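Local atomic coordinates of major pilin backbone protein T-antigen, T13 (Streptococcus pyogenes, PDB entry 6BBT), a protein that probably forms the backbone of the group A streptococcal pilus, as the major pilin subunit and T antigen used in serotyping. Residues L25-T30 against E107-D112; D68-E73 against K190-K195. All coordinates share one frame; numbering follows the deposited sequence. Where two conformers were deposited one is given.

How the contacts relate
Both contacts lie in the middle of the elongated chain, with their centres about 13 Å apart. The centre of contact 1 is about 1 Å from the centre of the chain, and the contact joins two segments of the Spy0128-like isopeptide region. Contact 2 pairs a turn of that region with a segment of the DUF7601 region, so it joins these two parts of the chain. The contacts touch where M26 O of contact 1 accepts a probable hydrogen bond from N69 ND2 of contact 2, at 2.7 Å. L25 CD2 also packs 3.4 Å from V193 O. The segments alternate along the chain: 25-30, 68-73, 107-112, 190-195. Neither contact includes a bound ligand.

Contact 1 of 2, residues L25-T30 against E107-D112; sequences LMPKTT and EGIQYD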
ATOM      1  N   LEU A  25       7.935   6.017   0.380  1.00 13.93           N
ATOM      2  CA  LEU A  25       7.172   5.937   1.648  1.00 13.52           C
ATOM      3  C   LEU A  25       6.287   4.687   1.658  1.00 12.66           C
ATOM      4  O   LEU A  25       5.404   4.561   0.823  1.00 11.29           O
ATOM      5  CB  LEU A  25       6.288   7.164   1.838  1.00 13.81           C
ATOM      6  CG  LEU A  25       6.920   8.489   2.188  1.00 14.79           C
ATOM      7  CD1 LEU A  25       5.814   9.496   2.513  1.00 14.54           C
ATOM      8  CD2 LEU A  25       7.893   8.323   3.360  1.00 15.60           C
ATOM      9  N   MET A  26       6.539   3.782   2.605  1.00 13.47           N
ATOM     10  CA  MET A  26       5.625   2.644   2.864  1.00 14.07           C
ATOM     11  C   MET A  26       4.234   3.206   3.257  1.00 13.84           C
ATOM     12  O   MET A  26       4.165   4.121   4.101  1.00 13.54           O
ATOM     13  CB  MET A  26       6.177   1.790   4.018  1.00 14.12           C
ATOM     14  CG  MET A  26       5.349   0.556   4.393  1.00 14.82           C
ATOM     15  SD  MET A  26       5.631  -0.796   3.219  1.00 16.07           S
ATOM     16  CE  MET A  26       7.224  -1.395   3.786  1.00 15.92           C
ATOM     17  N   PRO A  27       3.141   2.700   2.644  1.00 13.77           N
ATOM     18  CA  PRO A  27       1.833   3.159   3.105  1.00 13.89           C
ATOM     19  C   PRO A  27       1.526   2.772   4.562  1.00 14.11           C
ATOM     20  O   PRO A  27       1.860   1.676   5.002  1.00 13.78           O
ATOM     21  CB  PRO A  27       0.850   2.492   2.134  1.00 14.10           C
ATOM     22  CG  PRO A  27       1.592   1.367   1.502  1.00 14.56           C
ATOM     23  CD  PRO A  27       3.031   1.791   1.478  1.00 13.88           C
ATOM     24  N   LYS A  28       0.889   3.676   5.289  1.00 14.44           N
ATOM     25  CA  LYS A  28       0.351   3.356   6.606  1.00 16.15           C
ATOM     26  C   LYS A  28      -0.989   2.637   6.426  1.00 16.34           C
ATOM     27  O   LYS A  28      -1.995   3.258   6.085  1.00 15.91           O
ATOM     28  CB  LYS A  28       0.205   4.598   7.483  1.00 17.67           C
ATOM     29  CG  LYS A  28      -0.170   4.250   8.923  1.00 19.95           C
ATOM     30  CD  LYS A  28      -0.534   5.448   9.754  1.00 22.24           C
ATOM     31  CE  LYS A  28      -1.211   4.993  11.037  1.00 25.19           C
ATOM     32  NZ  LYS A  28      -1.611   6.180  11.817  1.00 29.12           N
ATOM     33  N   THR A  29      -0.990   1.320   6.628  1.00 16.26           N
ATOM     34  CA  THR A  29      -2.172   0.512   6.327  1.00 17.11           C
ATOM     35  C   THR A  29      -2.123  -0.825   7.060  1.00 17.15           C
ATOM     36  O   THR A  29      -1.108  -1.162   7.682  1.00 17.55           O
ATOM     37  CB  THR A  29      -2.321   0.290   4.799  1.00 17.19           C
ATOM     38  OG1 THR A  29      -3.643  -0.178   4.492  1.00 18.39           O
ATOM     39  CG2 THR A  29      -1.278  -0.688   4.278  1.00 17.23           C
ATOM     40  N   THR A  30      -3.223  -1.569   7.010  1.00 16.38           N
ATOM     41  CA  THR A  30      -3.246  -2.903   7.627  1.00 17.27           C
ATOM     42  C   THR A  30      -3.615  -3.893   6.556  1.00 16.49           C
ATOM     43  O   THR A  30      -4.237  -3.536   5.556  1.00 17.39           O
ATOM     44  CB  THR A  30      -4.252  -3.014   8.787  1.00 17.45           C
ATOM     45  OG1 THR A  30      -5.556  -2.740   8.281  1.00 20.04           O
ATOM     46  CG2 THR A  30      -3.913  -2.017   9.871  1.00 17.67           C
ATOM     47  N   GLU A 107      -6.108   2.690  -2.631  1.00 25.82           N
ATOM     48  CA  GLU A 107      -5.539   3.173  -3.891  1.00 25.69           C
ATOM     49  C   GLU A 107      -4.025   2.977  -3.894  1.00 24.69           C
ATOM     50  O   GLU A 107      -3.351   3.281  -2.913  1.00 25.92           O
ATOM     51  CB  GLU A 107      -5.896   4.649  -4.122  1.00 27.69           C
ATOM     52  N   GLY A 108      -3.522   2.377  -4.965  1.00 23.78           N
ATOM     53  CA  GLY A 108      -2.103   2.089  -5.121  1.00 23.20           C
ATOM     54  C   GLY A 108      -1.618   0.733  -4.636  1.00 22.02           C
ATOM     55  O   GLY A 108      -0.515   0.328  -4.987  1.00 22.72           O
ATOM     56  N   ILE A 109      -2.418   0.017  -3.853  1.00 20.87           N
ATOM     57  CA  ILE A 109      -1.972  -1.245  -3.263  1.00 21.02           C
ATOM     58  C   ILE A 109      -2.482  -2.426  -4.090  1.00 20.79           C
ATOM     59  O   ILE A 109      -3.634  -2.429  -4.519  1.00 22.20           O
ATOM     60  CB  ILE A 109      -2.407  -1.319  -1.799  1.00 21.20           C
ATOM     61  CG1 ILE A 109      -1.678  -0.199  -1.023  1.00 22.13           C
ATOM     62  CG2 ILE A 109      -2.102  -2.685  -1.208  1.00 22.09           C
ATOM     63  CD1 ILE A 109      -1.926  -0.174   0.457  1.00 21.59           C
ATOM     64  N   GLN A 110      -1.603  -3.392  -4.330  1.00 20.94           N
ATOM     65  CA  GLN A 110      -1.926  -4.656  -4.988  1.00 22.05           C
ATOM     66  C   GLN A 110      -1.966  -5.763  -3.930  1.00 20.65           C
ATOM     67  O   GLN A 110      -0.956  -6.028  -3.252  1.00 20.66           O
ATOM     68  CB  GLN A 110      -0.899  -4.967  -6.074  1.00 24.40           C
ATOM     69  CG  GLN A 110      -0.853  -3.925  -7.197  1.00 27.96           C
ATOM     70  CD  GLN A 110      -0.010  -2.675  -6.869  1.00 31.45           C
ATOM     71  OE1 GLN A 110       1.199  -2.773  -6.610  1.00 36.53           O
ATOM     72  NE2 GLN A 110      -0.637  -1.501  -6.903  1.00 30.89           N
ATOM     73  N   TYR A 111      -3.135  -6.390  -3.792  1.00 19.37           N
ATOM     74  CA  TYR A 111      -3.417  -7.392  -2.748  1.00 19.11           C
ATOM     75  C   TYR A 111      -3.247  -8.837  -3.245  1.00 19.84           C
ATOM     76  O   TYR A 111      -3.568  -9.137  -4.369  1.00 21.64           O
ATOM     77  CB  TYR A 111      -4.848  -7.217  -2.237  1.00 17.98           C
ATOM     78  CG  TYR A 111      -5.039  -5.921  -1.506  1.00 16.71           C
ATOM     79  CD1 TYR A 111      -5.315  -4.750  -2.198  1.00 16.66           C
ATOM     80  CD2 TYR A 111      -4.927  -5.859  -0.124  1.00 16.59           C
ATOM     81  CE1 TYR A 111      -5.488  -3.555  -1.532  1.00 16.05           C
ATOM     82  CE2 TYR A 111      -5.075  -4.660   0.555  1.00 16.11           C
ATOM     83  CZ  TYR A 111      -5.356  -3.512  -0.156  1.00 16.06           C
ATOM     84  OH  TYR A 111      -5.512  -2.307   0.498  1.00 15.61           O
ATOM     85  N   ASP A 112      -2.731  -9.708  -2.398  1.00 19.36           N
ATOM     86  CA  ASP A 112      -2.502 -11.094  -2.761  1.00 19.22           C
ATOM     87  C   ASP A 112      -3.848 -11.839  -2.720  1.00 19.53           C
ATOM     88  O   ASP A 112      -4.482 -11.943  -1.667  1.00 18.06           O
ATOM     89  CB  ASP A 112      -1.522 -11.713  -1.776  1.00 19.19           C
ATOM     90  CG  ASP A 112      -1.025 -13.085  -2.213  1.00 19.76           C
ATOM     91  OD1 ASP A 112      -1.645 -13.738  -3.085  1.00 18.43           O
ATOM     92  OD2 ASP A 112       0.012 -13.500  -1.672  1.00 19.81           O
TER
HETATM   93  O   HOH W   1      -4.739  -2.297   2.972  1.00 22.55           O
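The Y111 ring presents its hydroxyl edge to T29 and T30, with a water in the ring plane between them. One face of the ring takes I109 CG2 from its own segment, 3.4 Å above the plane and displaced toward the rim. The water is 2.6 Å from Y111 OH and 2.8 Å from T29 OG1. It also donates a hydrogen bond to T30 O, at 2.9 Å. The three polar atoms are thus linked through one water, and no direct hydrogen bond joins the segments.

Beside the water lies an apolar contact. The chain of I109 is extended (chi2 -176°), which carries CD1 toward the 25-30 segment. There CD1 meets T29 CG2 tip to tip, at 3.9 Å. It also reaches P27 CG at 4.0 Å, where the two side chains pass at an angle. T29 divides its two branches between these settings. Its OG1 is anti to the backbone N (chi1 -165°) and takes the water, while its methyl takes the isoleucine.

P27 also packs on F154 of strand 148-166 and on Y188. Within the Spy0128-like region, the start of strand 29-37 here meets short strand 109-110. The latter pairs antiparallel with strand 148-166, through backbone hydrogen bonds of G108 with K155 and Q110 with S153.

The contact is small, with 117 Å² buried. Its chemistry is divided between van der Waals packing around a single isoleucine methyl and a polar link. The water bonds all three polar groups and so joins the segments; Y111 OH also has a weak hydrogen bond with I106 N.

Contact 2 of 2, residues D68-E73 against K190-K195; sequences DNTDKE and KGQVVK
Q192 bends at chi2 (-67°), and this turns its amide toward N69. N69 has CG anti to its own carbonyl carbon (chi1 -63°), which swings its amide so that OD1 comes against Q192 CG, at 3.5 Å. N69 CB is placed by the backbone of the turn and lies 3.6 Å from Q192 CD. The two side chains meet at a slant, with amide planes 41° apart. The two amides make no hydrogen bond to each other. Instead, a water donates to N69 O at 2.9 Å and to Q192 OE1 at 2.8 Å. T70 CG2 lies more loosely, 4.4 Å from Q192 NE2.

N69 sits in a type I turn from D68 to D71, closed by D71 N to D68 O. D68 N also bonds D71 OD2 at 3.0 Å, from above the carboxylate plane.

The N69 amide is held elsewhere: ND2 by M26 O and L187 O, and OD1 by the backbone N of E189. A turn of the Spy0128-like region thus meets the DUF7601 region, consistent with an interface between two domains. The turn follows strand 62-67. Across from it, Q192 leads into strand 193-198, which pairs with strands 201-206 and 220-227.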
ATOM      1  N   ASP A  68       3.505   1.083   8.679  0.77 16.09           N
ATOM      2  CA  ASP A  68       3.436   2.537   8.713  0.77 15.97           C
ATOM      3  C   ASP A  68       4.582   3.161   7.952  0.77 15.24           C
ATOM      4  O   ASP A  68       5.460   2.460   7.427  0.77 14.63           O
ATOM      5  CB  ASP A  68       3.252   3.060  10.147  0.77 17.79           C
ATOM      6  CG  ASP A  68       4.500   2.956  11.004  0.77 19.65           C
ATOM      7  OD1 ASP A  68       5.648   2.956  10.495  0.77 18.58           O
ATOM      8  OD2 ASP A  68       4.295   2.914  12.230  0.77 22.29           O
ATOM      9  N   ASN A  69       4.535   4.477   7.857  1.00 14.32           N
ATOM     10  CA  ASN A  69       5.471   5.235   7.025  1.00 14.55           C
ATOM     11  C   ASN A  69       6.941   5.075   7.435  1.00 14.33           C
ATOM     12  O   ASN A  69       7.823   5.305   6.628  1.00 14.18           O
ATOM     13  CB  ASN A  69       5.134   6.719   7.037  1.00 14.90           C
ATOM     14  CG  ASN A  69       3.758   7.056   6.444  1.00 15.14           C
ATOM     15  OD1 ASN A  69       3.187   8.057   6.827  1.00 16.05           O
ATOM     16  ND2 ASN A  69       3.222   6.227   5.548  1.00 14.34           N
ATOM     17  N   THR A  70       7.202   4.717   8.687  1.00 14.50           N
ATOM     18  CA  THR A  70       8.569   4.476   9.138  1.00 15.26           C
ATOM     19  C   THR A  70       9.130   3.107   8.735  1.00 15.88           C
ATOM     20  O   THR A  70      10.319   2.850   8.930  1.00 15.28           O
ATOM     21  CB  THR A  70       8.706   4.604  10.670  1.00 16.25           C
ATOM     22  OG1 THR A  70       7.954   3.587  11.320  1.00 16.72           O
ATOM     23  CG2 THR A  70       8.260   5.969  11.166  1.00 16.71           C
ATOM     24  N   ASP A  71       8.294   2.208   8.216  1.00 16.18           N
ATOM     25  CA  ASP A  71       8.777   0.887   7.818  1.00 16.89           C
ATOM     26  C   ASP A  71       9.595   0.981   6.532  1.00 16.83           C
ATOM     27  O   ASP A  71       9.135   1.511   5.516  1.00 15.26           O
ATOM     28  CB  ASP A  71       7.623  -0.118   7.669  1.00 17.28           C
ATOM     29  CG  ASP A  71       6.990  -0.480   9.008  1.00 18.08           C
ATOM     30  OD1 ASP A  71       7.676  -0.384  10.055  1.00 19.90           O
ATOM     31  OD2 ASP A  71       5.798  -0.835   9.035  1.00 17.15           O
ATOM     32  N   LYS A  72      10.834   0.510   6.623  1.00 17.52           N
ATOM     33  CA  LYS A  72      11.772   0.525   5.515  1.00 18.94           C
ATOM     34  C   LYS A  72      12.104  -0.937   5.172  1.00 21.55           C
ATOM     35  O   LYS A  72      11.386  -1.866   5.609  1.00 19.22           O
ATOM     36  CB  LYS A  72      13.026   1.349   5.877  1.00 18.05           C
ATOM     37  CG  LYS A  72      12.795   2.836   6.152  1.00 17.91           C
ATOM     38  CD  LYS A  72      12.383   3.544   4.863  1.00 17.66           C
ATOM     39  CE  LYS A  72      11.945   4.977   5.062  1.00 17.12           C
ATOM     40  NZ  LYS A  72      11.239   5.503   3.848  1.00 16.71           N
ATOM     41  N   GLU A  73      13.166  -1.127   4.375  1.00 24.70           N
ATOM     42  CA  GLU A  73      13.635  -2.432   3.891  1.00 28.04           C
ATOM     43  C   GLU A  73      13.629  -3.501   4.954  1.00 27.77           C
ATOM     44  O   GLU A  73      13.217  -4.634   4.722  1.00 28.71           O
ATOM     45  CB  GLU A  73      15.084  -2.307   3.373  1.00 30.87           C
ATOM     46  CG  GLU A  73      15.693  -3.629   2.907  1.00 33.50           C
ATOM     47  CD  GLU A  73      15.002  -4.139   1.679  1.00 36.21           C
ATOM     48  OE1 GLU A  73      14.624  -3.290   0.841  1.00 36.69           O
ATOM     49  OE2 GLU A  73      14.848  -5.373   1.555  1.00 37.68           O
ATOM     50  N   LYS A 190       1.815  13.583   7.893  1.00 14.53           N
ATOM     51  CA  LYS A 190       2.586  14.811   8.083  1.00 15.25           C
ATOM     52  C   LYS A 190       3.962  14.529   8.645  1.00 14.05           C
ATOM     53  O   LYS A 190       4.133  13.687   9.527  1.00 13.16           O
ATOM     54  CB  LYS A 190       1.844  15.726   9.070  1.00 16.78           C
ATOM     55  CG  LYS A 190       2.469  17.088   9.308  1.00 19.65           C
ATOM     56  CD  LYS A 190       1.585  17.913  10.250  1.00 22.01           C
ATOM     57  CE  LYS A 190       2.306  19.172  10.740  1.00 23.85           C
ATOM     58  NZ  LYS A 190       2.760  20.106   9.660  1.00 25.51           N
ATOM     59  N   GLY A 191       4.950  15.244   8.135  1.00 13.37           N
ATOM     60  CA  GLY A 191       6.299  15.075   8.615  1.00 13.41           C
ATOM     61  C   GLY A 191       7.100  13.969   7.942  1.00 13.92           C
ATOM     62  O   GLY A 191       8.290  13.850   8.212  1.00 13.81           O
ATOM     63  N   GLN A 192       6.482  13.158   7.075  1.00 14.13           N
ATOM     64  CA  GLN A 192       7.247  12.200   6.260  1.00 14.44           C
ATOM     65  C   GLN A 192       7.776  12.915   5.032  1.00 14.74           C
ATOM     66  O   GLN A 192       7.268  13.982   4.660  1.00 14.25           O
ATOM     67  CB  GLN A 192       6.374  11.007   5.901  1.00 14.77           C
ATOM     68  CG  GLN A 192       5.917  10.262   7.143  1.00 15.10           C
ATOM     69  CD  GLN A 192       7.065   9.594   7.861  1.00 16.01           C
ATOM     70  OE1 GLN A 192       7.890   8.960   7.249  1.00 16.78           O
ATOM     71  NE2 GLN A 192       7.119   9.731   9.159  1.00 17.20           N
ATOM     72  N   VAL A 193       8.799  12.347   4.394  1.00 15.30           N
ATOM     73  CA  VAL A 193       9.490  13.041   3.309  1.00 15.76           C
ATOM     74  C   VAL A 193       9.269  12.333   1.968  1.00 15.30           C
ATOM     75  O   VAL A 193       9.137  11.112   1.911  1.00 13.73           O
ATOM     76  CB  VAL A 193      11.003  13.266   3.567  1.00 17.87           C
ATOM     77  CG1 VAL A 193      11.223  14.183   4.755  1.00 19.26           C
ATOM     78  CG2 VAL A 193      11.768  11.992   3.812  1.00 18.64           C
ATOM     79  N   VAL A 194       9.145  13.146   0.931  1.00 14.96           N
ATOM     80  CA  VAL A 194       9.019  12.708  -0.440  1.00 15.86           C
ATOM     81  C   VAL A 194      10.164  13.395  -1.199  1.00 16.28           C
ATOM     82  O   VAL A 194      10.446  14.589  -1.008  1.00 14.59           O
ATOM     83  CB  VAL A 194       7.640  13.131  -1.032  1.00 16.55           C
ATOM     84  CG1 VAL A 194       7.517  12.773  -2.513  1.00 17.09           C
ATOM     85  CG2 VAL A 194       6.492  12.457  -0.258  1.00 17.24           C
ATOM     86  N   LYS A 195      10.807  12.642  -2.082  1.00 16.75           N
ATOM     87  CA  LYS A 195      11.936  13.163  -2.839  1.00 16.85           C
ATOM     88  C   LYS A 195      11.498  14.104  -3.964  1.00 15.94           C
ATOM     89  O   LYS A 195      10.473  13.902  -4.602  1.00 15.25           O
ATOM     90  CB  LYS A 195      12.746  12.016  -3.426  1.00 18.52           C
ATOM     91  CG  LYS A 195      13.298  11.084  -2.370  1.00 20.07           C
ATOM     92  CD  LYS A 195      14.425  11.771  -1.608  1.00 21.19           C
ATOM     93  CE  LYS A 195      14.725  11.047  -0.343  1.00 22.77           C
ATOM     94  NZ  LYS A 195      15.946  11.659   0.242  1.00 23.68           N
TER
HETATM   95  O   HOH W   2       9.982   7.078   7.265  1.00 22.20           O